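Local coordinates for protein beta-fructofuranosidase (Bifidobacterium adolescentis, PDB 6NOB) that probably hydrolyses sucrose and related beta-fructofuranosides, releasing their terminal fructose, at residues Val200-Asp203 against Glu204-Pro208; Leu135-Gln139 against Gly140-Leu144; Ser80-Asp83 against Asp84-Asp87. All blocks are in the same frame, centred on the assembly; numbering follows the deposited sequence.

Interaction 1: residues Val200-Asp203 against Glu204-Pro208; sequences VTVD and EHDNP
Asp203 OD1 takes two backbone N-H groups at once, one from Asn207 at 2.7 Å (Asn207 N to Asp203 OD1) and one from His205 at 3.0 Å (His205 N to Asp203 OD1). They arrive from opposite faces of the carboxylate, both well out of its plane, and neither bond is straight. Asp203 CG sits between its own backbone N and carbonyl carbon (chi1 66°), which turns the carboxylate over the residues that follow. The second oxygen works differently: Asp203 OD2 accepts Asn207 ND2 at 3.1 Å through its syn lone pair, and the bond lies nearly in the amide plane although amide and carboxylate are turned 77° apart. One aspartate thus holds both the backbone and the side chain of Asn207.

This is an Asp side chain used to close a turn. Residues Asp203 to Asp206 form a type I beta turn, with Asp206 N bonded to Asp203 O at 3.1 Å. Beyond it Asp203 N donates to Asn207 O at 2.9 Å, and a single beta bridge pairs Val202 with Pro208. Val202 packs its CB on Asp206 CA at 3.7 Å, and on the same strand Val200 CG1 makes an apolar contact with Pro208 CB at 4.1 Å.

The chain turns here at the end of strand 190-202, an outer strand of a four-stranded antiparallel sheet. Asp206 reaches to Arg218 on the adjoining strand 216-227 in a salt bridge, Thr201 OG1 bonds Val209 O, and Asn207 packs on Pro349 of a separate loop.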
ATOM      1  N   VAL A 200       1.589   8.291  14.698  1.00 33.07           N
ATOM      2  CA  VAL A 200       1.585   8.075  16.141  1.00 37.03           C
ATOM      3  C   VAL A 200       0.501   8.960  16.741  1.00 37.50           C
ATOM      4  O   VAL A 200       0.560  10.189  16.613  1.00 32.89           O
ATOM      5  CB  VAL A 200       2.948   8.384  16.783  1.00 35.87           C
ATOM      6  CG1 VAL A 200       2.896   8.121  18.283  1.00 37.35           C
ATOM      7  CG2 VAL A 200       4.046   7.560  16.136  1.00 35.56           C
ATOM      8  N   THR A 201      -0.489   8.341  17.386  1.00 36.02           N
ATOM      9  CA  THR A 201      -1.549   9.092  18.049  1.00 36.60           C
ATOM     10  C   THR A 201      -1.033   9.649  19.372  1.00 39.06           C
ATOM     11  O   THR A 201      -0.474   8.912  20.190  1.00 40.03           O
ATOM     12  CB  THR A 201      -2.780   8.210  18.285  1.00 37.27           C
ATOM     13  OG1 THR A 201      -2.445   7.124  19.158  1.00 34.87           O
ATOM     14  CG2 THR A 201      -3.310   7.656  16.967  1.00 36.09           C
ATOM     15  N   VAL A 202      -1.216  10.955  19.577  1.00 35.13           N
ATOM     16  CA  VAL A 202      -0.668  11.659  20.729  1.00 36.30           C
ATOM     17  C   VAL A 202      -1.767  12.488  21.386  1.00 40.34           C
ATOM     18  O   VAL A 202      -2.823  12.739  20.805  1.00 37.64           O
ATOM     19  CB  VAL A 202       0.525  12.563  20.349  1.00 34.21           C
ATOM     20  CG1 VAL A 202       1.671  11.734  19.788  1.00 29.78           C
ATOM     21  CG2 VAL A 202       0.088  13.627  19.352  1.00 28.85           C
ATOM     22  N   ASP A 203      -1.496  12.919  22.620  1.00 39.49           N
ATOM     23  CA  ASP A 203      -2.371  13.854  23.311  1.00 41.17           C
ATOM     24  C   ASP A 203      -1.954  15.284  22.956  1.00 41.80           C
ATOM     25  O   ASP A 203      -1.143  15.510  22.055  1.00 45.31           O
ATOM     26  CB  ASP A 203      -2.369  13.582  24.819  1.00 35.15           C
ATOM     27  CG  ASP A 203      -1.021  13.859  25.486  1.00 42.05           C
ATOM     28  OD1 ASP A 203      -0.087  14.371  24.831  1.00 39.88           O
ATOM     29  OD2 ASP A 203      -0.901  13.557  26.694  1.00 41.37           O
ATOM     30  N   GLU A 204      -2.499  16.269  23.670  1.00 48.25           N
ATOM     31  CA  GLU A 204      -2.238  17.663  23.324  1.00 48.61           C
ATOM     32  C   GLU A 204      -0.817  18.105  23.661  1.00 51.59           C
ATOM     33  O   GLU A 204      -0.385  19.155  23.172  1.00 50.59           O
ATOM     34  CB  GLU A 204      -3.255  18.577  24.014  1.00 46.05           C
ATOM     35  CG  GLU A 204      -2.946  18.900  25.468  1.00 60.05           C
ATOM     36  CD  GLU A 204      -3.642  17.965  26.444  1.00 72.01           C
ATOM     37  OE1 GLU A 204      -3.950  16.817  26.058  1.00 73.93           O
ATOM     38  OE2 GLU A 204      -3.882  18.384  27.598  1.00 76.65           O
ATOM     39  N   HIS A 205      -0.080  17.338  24.466  1.00 47.09           N
ATOM     40  CA  HIS A 205       1.319  17.631  24.755  1.00 40.89           C
ATOM     41  C   HIS A 205       2.268  16.690  24.018  1.00 43.54           C
ATOM     42  O   HIS A 205       3.447  16.599  24.377  1.00 42.01           O
ATOM     43  CB  HIS A 205       1.576  17.575  26.262  1.00 41.89           C
ATOM     44  CG  HIS A 205       0.711  18.505  27.055  1.00 55.12           C
ATOM     45  ND1 HIS A 205      -0.225  18.059  27.962  1.00 60.73           N
ATOM     46  CD2 HIS A 205       0.638  19.857  27.072  1.00 58.77           C
ATOM     47  CE1 HIS A 205      -0.836  19.096  28.508  1.00 65.70           C
ATOM     48  NE2 HIS A 205      -0.331  20.198  27.984  1.00 61.22           N
ATOM     49  N   ASP A 206       1.768  15.986  22.999  1.00 31.15           N
ATOM     50  CA  ASP A 206       2.531  15.067  22.158  1.00 38.85           C
ATOM     51  C   ASP A 206       2.992  13.815  22.900  1.00 39.25           C
ATOM     52  O   ASP A 206       3.929  13.141  22.456  1.00 37.38           O
ATOM     53  CB  ASP A 206       3.731  15.766  21.503  1.00 32.84           C
ATOM     54  CG  ASP A 206       3.313  16.746  20.421  1.00 37.51           C
ATOM     55  OD1 ASP A 206       2.711  16.306  19.419  1.00 39.76           O
ATOM     56  OD2 ASP A 206       3.572  17.956  20.577  1.00 40.04           O
ATOM     57  N   ASN A 207       2.355  13.478  24.020  1.00 38.29           N
ATOM     58  CA  ASN A 207       2.586  12.175  24.636  1.00 39.26           C
ATOM     59  C   ASN A 207       1.866  11.098  23.833  1.00 45.90           C
ATOM     60  O   ASN A 207       0.660  11.219  23.596  1.00 48.83           O
ATOM     61  CB  ASN A 207       2.082  12.137  26.075  1.00 33.63           C
ATOM     62  CG  ASN A 207       2.800  13.110  26.970  1.00 39.39           C
ATOM     63  OD1 ASN A 207       3.988  12.952  27.248  1.00 45.10           O
ATOM     64  ND2 ASN A 207       2.075  14.112  27.456  1.00 37.23           N
ATOM     65  N   PRO A 208       2.560  10.047  23.401  1.00 43.48           N
ATOM     66  CA  PRO A 208       1.864   8.935  22.741  1.00 44.88           C
ATOM     67  C   PRO A 208       0.835   8.311  23.673  1.00 42.28           C
ATOM     68  O   PRO A 208       1.133   7.974  24.823  1.00 40.15           O
ATOM     69  CB  PRO A 208       2.997   7.960  22.401  1.00 44.72           C
ATOM     70  CG  PRO A 208       4.225   8.807  22.356  1.00 37.43           C
ATOM     71  CD  PRO A 208       4.020   9.869  23.396  1.00 36.25           C
TER

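Interaction 2: residues Leu135-Gln139 against Gly140-Leu144; sequences LCQFQ and GRYHL
A two-residue beta hairpin joins strands 127-138 and 141-149, and its type I' turn runs from Phe138 to Arg141 with Gln139 and Gly140 at the corners. Both corners have positive phi, and at Gly140 a CB would be jammed against the preceding carbonyl. Phe138 and Arg141 pair through both backbone bonds: Phe138 N to Arg141 O is 2.7 Å, and Arg141 N returns to Phe138 O at 3.1 Å. One step further, His143 N reaches Cys136 O at 2.9 Å.

On the face carrying Gln137 and Tyr142, a non-hydrogen-bonded pair, the glutamine lies alongside the phenol with its amide stacked on the ring, the two planes 20° apart. CG anti to the backbone N (chi1 -170°) and an extended chain carry Gln137 NE2 to 3.6 Å from Tyr142 CZ, while OE1 accepts the backbone N of Asp444. With an alanine here, the Tyr142 ring would probably lose this amide cover, and the N-H of Asp444 its acceptor.

On the other face Phe138 turns its edge toward the face of His143 in an offset T-shaped pair, centroids 5.8 Å apart. Water 1 links His143 NE2 to Phe138 O, bonding each at 2.7 Å, and Ile217 of strand 216-227 packs against both side chains. Arg141, on this face too, sends its guanidinium to Asp87 in a salt bridge.

Both ring nitrogens of His143 have partners, since ND1 bonds His162 NE2. With water 1 at one nitrogen and His162 at the other, the buried imidazole is probably fixed in its rotation, and its polar atoms are met without a direct side-chain bond inside the hairpin.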
ATOM      1  N   LEU A 135      -1.049   4.690   9.079  1.00 29.03           N
ATOM      2  CA  LEU A 135      -2.049   3.776   9.615  1.00 33.30           C
ATOM      3  C   LEU A 135      -2.177   3.947  11.123  1.00 36.83           C
ATOM      4  O   LEU A 135      -1.176   3.947  11.847  1.00 36.07           O
ATOM      5  CB  LEU A 135      -1.681   2.334   9.269  1.00 37.06           C
ATOM      6  CG  LEU A 135      -1.610   2.070   7.767  1.00 38.41           C
ATOM      7  CD1 LEU A 135      -1.161   0.652   7.487  1.00 39.20           C
ATOM      8  CD2 LEU A 135      -2.959   2.344   7.126  1.00 40.04           C
ATOM      9  N   CYS A 136      -3.412   4.097  11.592  1.00 43.45           N
ATOM     10  CA  CYS A 136      -3.683   4.258  13.014  1.00 39.96           C
ATOM     11  C   CYS A 136      -5.178   4.134  13.257  1.00 37.62           C
ATOM     12  O   CYS A 136      -5.988   4.225  12.329  1.00 34.61           O
ATOM     13  CB  CYS A 136      -3.156   5.601  13.539  1.00 35.09           C
ATOM     14  SG  CYS A 136      -3.931   7.068  12.842  1.00 34.91           S
ATOM     15  N   GLN A 137      -5.527   3.879  14.513  1.00 35.12           N
ATOM     16  CA  GLN A 137      -6.881   4.072  15.007  1.00 38.35           C
ATOM     17  C   GLN A 137      -6.892   5.384  15.778  1.00 36.97           C
ATOM     18  O   GLN A 137      -6.083   5.572  16.691  1.00 42.34           O
ATOM     19  CB  GLN A 137      -7.333   2.914  15.898  1.00 40.84           C
ATOM     20  CG  GLN A 137      -8.813   2.962  16.241  1.00 45.94           C
ATOM     21  CD  GLN A 137      -9.339   1.650  16.790  1.00 53.46           C
ATOM     22  OE1 GLN A 137      -8.592   0.862  17.372  1.00 52.75           O
ATOM     23  NE2 GLN A 137     -10.635   1.410  16.610  1.00 53.06           N
ATOM     24  N   PHE A 138      -7.782   6.295  15.396  1.00 36.68           N
ATOM     25  CA  PHE A 138      -7.811   7.631  15.977  1.00 37.70           C
ATOM     26  C   PHE A 138      -9.251   8.016  16.275  1.00 41.18           C
ATOM     27  O   PHE A 138     -10.068   8.119  15.356  1.00 41.72           O
ATOM     28  CB  PHE A 138      -7.163   8.650  15.034  1.00 37.35           C
ATOM     29  CG  PHE A 138      -7.188  10.053  15.553  1.00 38.25           C
ATOM     30  CD1 PHE A 138      -6.477  10.397  16.691  1.00 42.45           C
ATOM     31  CD2 PHE A 138      -7.920  11.031  14.901  1.00 37.90           C
ATOM     32  CE1 PHE A 138      -6.499  11.692  17.173  1.00 44.28           C
ATOM     33  CE2 PHE A 138      -7.946  12.328  15.378  1.00 38.80           C
ATOM     34  CZ  PHE A 138      -7.234  12.660  16.513  1.00 41.59           C
ATOM     35  N   GLN A 139      -9.550   8.230  17.557  1.00 40.81           N
ATOM     36  CA  GLN A 139     -10.864   8.688  18.006  1.00 40.05           C
ATOM     37  C   GLN A 139     -11.980   7.828  17.416  1.00 42.68           C
ATOM     38  O   GLN A 139     -12.956   8.327  16.851  1.00 44.52           O
ATOM     39  CB  GLN A 139     -11.069  10.169  17.674  1.00 40.36           C
ATOM     40  CG  GLN A 139     -10.291  11.111  18.590  1.00 46.66           C
ATOM     41  CD  GLN A 139     -10.283  12.550  18.106  1.00 45.64           C
ATOM     42  OE1 GLN A 139     -10.908  12.884  17.102  1.00 46.88           O
ATOM     43  NE2 GLN A 139      -9.569  13.411  18.823  1.00 43.74           N
ATOM     44  N   GLY A 140     -11.811   6.509  17.532  1.00 38.23           N
ATOM     45  CA  GLY A 140     -12.822   5.560  17.124  1.00 45.79           C
ATOM     46  C   GLY A 140     -12.798   5.151  15.666  1.00 52.89           C
ATOM     47  O   GLY A 140     -13.565   4.259  15.281  1.00 61.02           O
ATOM     48  N   ARG A 141     -11.952   5.759  14.840  1.00 48.75           N
ATOM     49  CA  ARG A 141     -11.927   5.469  13.416  1.00 44.09           C
ATOM     50  C   ARG A 141     -10.556   4.960  12.994  1.00 39.28           C
ATOM     51  O   ARG A 141      -9.529   5.338  13.566  1.00 38.89           O
ATOM     52  CB  ARG A 141     -12.282   6.710  12.591  1.00 41.29           C
ATOM     53  CG  ARG A 141     -13.645   7.304  12.898  1.00 42.60           C
ATOM     54  CD  ARG A 141     -13.832   8.615  12.154  1.00 45.35           C
ATOM     55  NE  ARG A 141     -14.692   9.545  12.877  1.00 48.29           N
ATOM     56  CZ  ARG A 141     -15.970   9.758  12.583  1.00 53.94           C
ATOM     57  NH1 ARG A 141     -16.681  10.623  13.294  1.00 53.71           N
ATOM     58  NH2 ARG A 141     -16.538   9.107  11.574  1.00 49.96           N
ATOM     59  N   TYR A 142     -10.552   4.088  11.987  1.00 38.19           N
ATOM     60  CA  TYR A 142      -9.322   3.658  11.336  1.00 35.55           C
ATOM     61  C   TYR A 142      -9.001   4.623  10.204  1.00 39.56           C
ATOM     62  O   TYR A 142      -9.870   4.937   9.384  1.00 44.00           O
ATOM     63  CB  TYR A 142      -9.454   2.236  10.792  1.00 32.53           C
ATOM     64  CG  TYR A 142      -9.814   1.203  11.835  1.00 41.92           C
ATOM     65  CD1 TYR A 142      -8.844   0.659  12.665  1.00 39.13           C
ATOM     66  CD2 TYR A 142     -11.125   0.766  11.984  1.00 38.67           C
ATOM     67  CE1 TYR A 142      -9.167  -0.287  13.616  1.00 39.06           C
ATOM     68  CE2 TYR A 142     -11.457  -0.181  12.934  1.00 41.34           C
ATOM     69  CZ  TYR A 142     -10.474  -0.704  13.747  1.00 41.50           C
ATOM     70  OH  TYR A 142     -10.795  -1.645  14.695  1.00 42.98           O
ATOM     71  N   HIS A 143      -7.758   5.091  10.161  1.00 40.23           N
ATOM     72  CA  HIS A 143      -7.329   6.086   9.191  1.00 36.35           C
ATOM     73  C   HIS A 143      -6.357   5.461   8.205  1.00 38.38           C
ATOM     74  O   HIS A 143      -5.368   4.839   8.607  1.00 35.61           O
ATOM     75  CB  HIS A 143      -6.683   7.287   9.884  1.00 32.05           C
ATOM     76  CG  HIS A 143      -7.673   8.253  10.455  1.00 36.39           C
ATOM     77  ND1 HIS A 143      -8.004   9.436   9.830  1.00 39.51           N
ATOM     78  CD2 HIS A 143      -8.417   8.203  11.585  1.00 38.04           C
ATOM     79  CE1 HIS A 143      -8.902  10.078  10.556  1.00 38.91           C
ATOM     80  NE2 HIS A 143      -9.170   9.351  11.626  1.00 37.85           N
ATOM     81  N   LEU A 144      -6.641   5.634   6.919  1.00 42.19           N
ATOM     82  CA  LEU A 144      -5.803   5.128   5.841  1.00 37.89           C
ATOM     83  C   LEU A 144      -5.361   6.306   4.982  1.00 37.92           C
ATOM     84  O   LEU A 144      -6.182   6.920   4.291  1.00 37.16           O
ATOM     85  CB  LEU A 144      -6.554   4.093   5.007  1.00 37.62           C
ATOM     86  CG  LEU A 144      -5.924   3.660   3.685  1.00 36.03           C
ATOM     87  CD1 LEU A 144      -4.563   3.023   3.917  1.00 36.03           C
ATOM     88  CD2 LEU A 144      -6.853   2.700   2.965  1.00 39.13           C
TER
HETATM   89  O   HOH W   1     -11.032   9.824  13.539  1.00 32.86           O
HETATM   90  O   HOH W   2     -14.004  10.635  14.958  1.00 56.12           O

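Interaction 3: residues Ser80-Asp83 against Asp84-Asp87; sequences SECD and DLLD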
ATOM      1  N   SER A  80     -16.045  19.381  -0.942  1.00 47.43           N
ATOM      2  CA  SER A  80     -15.570  19.131   0.411  1.00 47.70           C
ATOM      3  C   SER A  80     -16.104  20.213   1.343  1.00 48.35           C
ATOM      4  O   SER A  80     -16.867  21.095   0.936  1.00 48.29           O
ATOM      5  CB  SER A  80     -14.037  19.056   0.443  1.00 46.64           C
ATOM      6  OG  SER A  80     -13.555  18.913   1.766  1.00 45.83           O
ATOM      7  N   GLU A  81     -15.704  20.118   2.614  1.00 45.41           N
ATOM      8  CA  GLU A  81     -16.047  21.093   3.654  1.00 42.88           C
ATOM      9  C   GLU A  81     -17.551  21.141   3.923  1.00 47.82           C
ATOM     10  O   GLU A  81     -18.129  22.209   4.133  1.00 49.76           O
ATOM     11  CB  GLU A  81     -15.510  22.484   3.316  1.00 44.19           C
ATOM     12  CG  GLU A  81     -13.993  22.574   3.369  1.00 44.91           C
ATOM     13  CD  GLU A  81     -13.420  22.042   4.670  1.00 46.44           C
ATOM     14  OE1 GLU A  81     -12.436  21.275   4.615  1.00 46.73           O
ATOM     15  OE2 GLU A  81     -13.950  22.389   5.746  1.00 50.77           O
ATOM     16  N   CYS A  82     -18.185  19.978   3.929  1.00 49.17           N
ATOM     17  CA  CYS A  82     -19.546  19.856   4.419  1.00 49.13           C
ATOM     18  C   CYS A  82     -19.542  19.729   5.942  1.00 55.58           C
ATOM     19  O   CYS A  82     -18.491  19.694   6.586  1.00 59.10           O
ATOM     20  CB  CYS A  82     -20.234  18.665   3.751  1.00 46.32           C
ATOM     21  SG  CYS A  82     -19.579  17.056   4.237  1.00 50.97           S
ATOM     22  N   ASP A  83     -20.736  19.700   6.526  1.00 58.39           N
ATOM     23  CA  ASP A  83     -20.850  19.365   7.937  1.00 54.59           C
ATOM     24  C   ASP A  83     -20.489  17.899   8.136  1.00 53.92           C
ATOM     25  O   ASP A  83     -20.849  17.041   7.326  1.00 53.72           O
ATOM     26  CB  ASP A  83     -22.266  19.636   8.449  1.00 54.35           C
ATOM     27  CG  ASP A  83     -22.556  21.116   8.618  1.00 59.98           C
ATOM     28  OD1 ASP A  83     -21.606  21.921   8.536  1.00 60.73           O
ATOM     29  OD2 ASP A  83     -23.738  21.471   8.834  1.00 61.94           O
ATOM     30  N   ASP A  84     -19.750  17.620   9.211  1.00 51.54           N
ATOM     31  CA  ASP A  84     -19.364  16.258   9.579  1.00 53.78           C
ATOM     32  C   ASP A  84     -18.624  15.574   8.427  1.00 54.72           C
ATOM     33  O   ASP A  84     -19.035  14.533   7.909  1.00 57.23           O
ATOM     34  CB  ASP A  84     -20.588  15.449  10.018  1.00 56.02           C
ATOM     35  CG  ASP A  84     -21.316  16.088  11.188  1.00 61.90           C
ATOM     36  OD1 ASP A  84     -20.663  16.366  12.215  1.00 63.81           O
ATOM     37  OD2 ASP A  84     -22.537  16.324  11.074  1.00 67.01           O
ATOM     38  N   LEU A  85     -17.512  16.197   8.031  1.00 51.84           N
ATOM     39  CA  LEU A  85     -16.734  15.698   6.903  1.00 51.00           C
ATOM     40  C   LEU A  85     -16.229  14.282   7.148  1.00 48.44           C
ATOM     41  O   LEU A  85     -16.153  13.479   6.210  1.00 42.46           O
ATOM     42  CB  LEU A  85     -15.567  16.649   6.633  1.00 50.10           C
ATOM     43  CG  LEU A  85     -14.812  16.548   5.311  1.00 51.52           C
ATOM     44  CD1 LEU A  85     -15.780  16.464   4.145  1.00 54.38           C
ATOM     45  CD2 LEU A  85     -13.892  17.747   5.163  1.00 49.76           C
ATOM     46  N   LEU A  86     -15.896  13.953   8.400  1.00 45.77           N
ATOM     47  CA  LEU A  86     -15.391  12.621   8.717  1.00 47.17           C
ATOM     48  C   LEU A  86     -16.427  11.538   8.446  1.00 52.42           C
ATOM     49  O   LEU A  86     -16.066  10.395   8.142  1.00 55.65           O
ATOM     50  CB  LEU A  86     -14.962  12.560  10.180  1.00 44.26           C
ATOM     51  CG  LEU A  86     -13.533  12.946  10.533  1.00 42.02           C
ATOM     52  CD1 LEU A  86     -13.359  12.832  12.035  1.00 43.75           C
ATOM     53  CD2 LEU A  86     -12.537  12.061   9.802  1.00 38.86           C
ATOM     54  N   ASP A  87     -17.712  11.867   8.570  1.00 46.77           N
ATOM     55  CA  ASP A  87     -18.771  10.889   8.362  1.00 47.87           C
ATOM     56  C   ASP A  87     -19.322  10.910   6.945  1.00 50.35           C
ATOM     57  O   ASP A  87     -19.676   9.854   6.409  1.00 53.47           O
ATOM     58  CB  ASP A  87     -19.912  11.129   9.354  1.00 51.43           C
ATOM     59  CG  ASP A  87     -19.471  10.975  10.798  1.00 61.12           C
ATOM     60  OD1 ASP A  87     -18.759   9.994  11.106  1.00 61.25           O
ATOM     61  OD2 ASP A  87     -19.837  11.839  11.623  1.00 66.93           O
TER
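Leu85 enters the contact at the first turn of helix 85-88 and lays its isobutyl group back across the loop that leads into it. This loop carries the chain out of strand 72-80, part of a four-stranded antiparallel sheet, and into the short helix. With CG anti to the backbone N (chi1 -165°), the branch swings back over residues 80-82, where its two methyls meet different partners. Leu85 CD1 meets Cys82 SG at 3.8 Å, while Leu85 CD2 lies 3.6 Å from Ser80 OG and 3.9 Å from Glu81 OE1. Val247 of another loop packs on the same leucine.

Asp83 and Asp84 bury much of their share simply by being neighbours at the bend. Their carboxylates diverge, with Asp83 OD2 and Asp84 OD2 5.7 Å apart. Asp83 OD1 forms a salt bridge with Arg15, whose NH1 also bonds Glu81 O, so one guanidinium holds the loop at two points. Asp84 takes the N-cap position without a capping bond from its side chain, although its backbone O accepts Asp87 N at 3.0 Å.

No hydrogen bond crosses between residues 80-83 and 84-87. The contact is therefore van der Waals packing of one leucine against a thiol, a hydroxyl and a carboxylate oxygen. The polar ends find partners elsewhere: Glu81 OE1 bonds His248 NE2, and Arg15 probably offsets negative charge at this bend.

How the interactions relate
All three are local contacts within one continuous stretch: a turn after a strand, a hairpin and a loop entering a helix. Interaction 2 is the buried one, about 16 Å from the chain's centre, measured between centres, and backbone pairing and rings dominate it; interactions 1 and 3 are only partly buried, each about 25 Å out. A carboxylate closes interaction 1, whereas interaction 3 has no hydrogen bond across it and relies on a leucine. Interaction 2 touches both others: Thr201 CG2 packs on Gln137 O at 3.5 Å, and Arg141, salt-bridged to Asp87, also packs on Leu86. Interactions 1 and 3 stay about 12 Å apart at their nearest atoms.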